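Local atomic coordinates of evasin-3 (Rhipicephalus sanguineus, PDB entry 6I31), a protein that binds host CXC chemokines such as CXCL8 as a tick salivary protein and neutralises them, disrupting CXCL8 homodimers and inhibiting CXCL8 binding to the receptor CXCR2. Residues Gly36-Leu41 against His49-Ile54. Sequence-based numbering, arbitrary orientation.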
loop_
_atom_site.group_PDB
_atom_site.type_symbol
_atom_site.label_atom_id
_atom_site.label_comp_id
_atom_site.label_asym_id
_atom_site.label_seq_id
_atom_site.Cartn_x
_atom_site.Cartn_y
_atom_site.Cartn_z
ATOM N N GLY A 36 -8.387 -3.513 -0.367
ATOM C CA GLY A 36 -7.267 -3.517 0.589
ATOM C C GLY A 36 -6.204 -2.468 0.303
ATOM O O GLY A 36 -5.227 -2.329 1.062
ATOM N N CYS A 37 -6.390 -1.741 -0.820
ATOM C CA CYS A 37 -5.549 -0.616 -1.239
ATOM C C CYS A 37 -6.355 0.660 -1.215
ATOM O O CYS A 37 -7.585 0.621 -1.275
ATOM C CB CYS A 37 -4.972 -0.849 -2.629
ATOM S SG CYS A 37 -4.055 -2.401 -2.766
ATOM N N PHE A 38 -5.661 1.791 -1.234
ATOM C CA PHE A 38 -6.318 3.077 -1.304
ATOM C C PHE A 38 -5.715 3.912 -2.416
ATOM O O PHE A 38 -4.530 3.798 -2.704
ATOM C CB PHE A 38 -6.244 3.824 0.044
ATOM C CG PHE A 38 -4.872 4.226 0.565
ATOM C CD1 PHE A 38 -4.118 3.344 1.340
ATOM C CD2 PHE A 38 -4.340 5.476 0.275
ATOM C CE1 PHE A 38 -2.876 3.732 1.859
ATOM C CE2 PHE A 38 -3.098 5.864 0.793
ATOM C CZ PHE A 38 -2.402 5.009 1.620
ATOM N N CYS A 39 -6.519 4.806 -2.988
ATOM C CA CYS A 39 -6.001 5.745 -3.961
ATOM C C CYS A 39 -5.433 6.962 -3.216
ATOM O O CYS A 39 -6.194 7.695 -2.594
ATOM C CB CYS A 39 -7.079 6.164 -4.951
ATOM S SG CYS A 39 -6.441 7.246 -6.253
ATOM N N GLY A 40 -4.109 7.113 -3.234
ATOM C CA GLY A 40 -3.402 8.198 -2.558
ATOM C C GLY A 40 -3.196 9.355 -3.511
ATOM O O GLY A 40 -2.546 9.208 -4.552
ATOM N N LEU A 41 -3.745 10.515 -3.152
ATOM C CA LEU A 41 -3.682 11.704 -4.005
ATOM C C LEU A 41 -3.021 12.809 -3.231
ATOM O O LEU A 41 -3.188 12.896 -2.013
ATOM C CB LEU A 41 -5.110 12.164 -4.355
ATOM C CG LEU A 41 -6.015 11.130 -5.040
ATOM C CD1 LEU A 41 -7.441 11.571 -4.953
ATOM C CD2 LEU A 41 -5.678 11.013 -6.496
ATOM N N HIS A 49 -1.853 7.287 -7.092
ATOM C CA HIS A 49 -1.404 5.900 -7.145
ATOM C C HIS A 49 -2.047 5.096 -6.049
ATOM O O HIS A 49 -2.445 5.650 -5.023
ATOM C CB HIS A 49 0.117 5.829 -6.997
ATOM C CG HIS A 49 0.818 6.494 -8.122
ATOM N ND1 HIS A 49 1.116 7.834 -8.079
ATOM C CD2 HIS A 49 1.161 6.006 -9.333
ATOM C CE1 HIS A 49 1.671 8.110 -9.237
ATOM N NE2 HIS A 49 1.740 7.037 -10.008
ATOM N N CYS A 50 -2.153 3.791 -6.267
ATOM C CA CYS A 50 -2.688 2.856 -5.292
ATOM C C CYS A 50 -1.619 2.472 -4.298
ATOM O O CYS A 50 -0.499 2.133 -4.681
ATOM C CB CYS A 50 -3.282 1.629 -5.974
ATOM S SG CYS A 50 -4.597 2.030 -7.155
ATOM N N TYR A 51 -1.987 2.512 -3.003
ATOM C CA TYR A 51 -1.076 2.136 -1.922
ATOM C C TYR A 51 -1.785 1.175 -0.992
ATOM O O TYR A 51 -3.006 1.101 -1.028
ATOM C CB TYR A 51 -0.631 3.353 -1.119
ATOM C CG TYR A 51 0.041 4.413 -1.956
ATOM C CD1 TYR A 51 1.339 4.235 -2.437
ATOM C CD2 TYR A 51 -0.627 5.580 -2.298
ATOM C CE1 TYR A 51 1.954 5.202 -3.246
ATOM C CE2 TYR A 51 -0.016 6.561 -3.086
ATOM C CZ TYR A 51 1.266 6.356 -3.572
ATOM O OH TYR A 51 1.863 7.321 -4.354
ATOM N N LYS A 52 -1.045 0.589 -0.060
ATOM C CA LYS A 52 -1.605 -0.309 0.969
ATOM C C LYS A 52 -0.746 -0.256 2.209
ATOM O O LYS A 52 0.410 0.178 2.156
ATOM C CB LYS A 52 -1.785 -1.759 0.455
ATOM C CG LYS A 52 -0.442 -2.414 0.097
ATOM C CD LYS A 52 -0.622 -3.847 -0.469
ATOM C CE LYS A 52 0.719 -4.301 -1.044
ATOM N NZ LYS A 52 0.591 -5.599 -1.773
ATOM N N ILE A 53 -1.326 -0.649 3.332
ATOM C CA ILE A 53 -0.666 -0.635 4.613
ATOM C C ILE A 53 -0.249 -2.036 4.958
ATOM O O ILE A 53 -1.060 -2.964 4.922
ATOM C CB ILE A 53 -1.579 -0.052 5.693
ATOM C CG1 ILE A 53 -2.115 1.364 5.251
ATOM C CG2 ILE A 53 -0.851 -0.016 7.025
ATOM C CD1 ILE A 53 -3.084 1.943 6.250
ATOM N N ILE A 54 1.026 -2.190 5.333
ATOM C CA ILE A 54 1.515 -3.496 5.762
ATOM C C ILE A 54 2.286 -3.338 7.048
ATOM O O ILE A 54 2.771 -2.238 7.372
ATOM C CB ILE A 54 2.372 -4.210 4.627
ATOM C CG1 ILE A 54 3.633 -3.406 4.213
ATOM C CG2 ILE A 54 1.509 -4.517 3.381
ATOM C CD1 ILE A 54 4.917 -3.726 5.020
#
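The disulfide-bearing beta hairpin of the knottin core pairs Phe-38 with Tyr-51 and Gly-40 with His-49, both antiparallel hydrogen-bonded pairs, with the non-hydrogen-bonded pair Cys-39 and Cys-50 between them. Phe-38 N gives its hydrogen to Tyr-51 O at 2.8 Å, and Tyr-51 N returns one to Phe-38 O at 2.9 Å. At the second pair the exchange is less even: Gly-40 N reaches His-49 O at 2.8 Å, whereas His-49 N lies 3.3 Å from Gly-40 O and is tilted 20° from the carbonyl plane.

One face of the ladder carries the aromatic side chains. Phe-38 CG sits between its backbone N and carbonyl carbon (chi1 64°), which starts the ring toward the partner strand. Tyr-51 CB lies over one face of that ring, toward the rim, 3.9 Å from the Phe-38 centroid, a CH-pi contact. The two rings cross obliquely, with planes at 49°, and Tyr-51 CD2 is 4.0 Å from Phe-38 CE2. The Tyr-51 ring turns its edge to the backbone of Gly-40, whose CA lies in the ring plane 3.8 Å from Tyr-51 CE2; a CB on Gly-40 would clash with this ring atom. An alanine in place of Tyr-51 would probably leave Gly-40 CA without its ring-edge neighbour and open a gap beside Phe-38 CE2, although the contact through CB would remain.

The other face bears Cys-39, joined to Cys-26, and Cys-50, joined to Cys-33; Cys-37, just before the ladder, bonds to Cys-22. Beyond the hairpin, strand 47-55 also pairs with strands 17-22 and 24-27. Taken in chain order, the six cysteines are linked first to fourth, second to fifth and third to sixth, the connectivity of a knottin, whose cysteine-carrying hairpin this is.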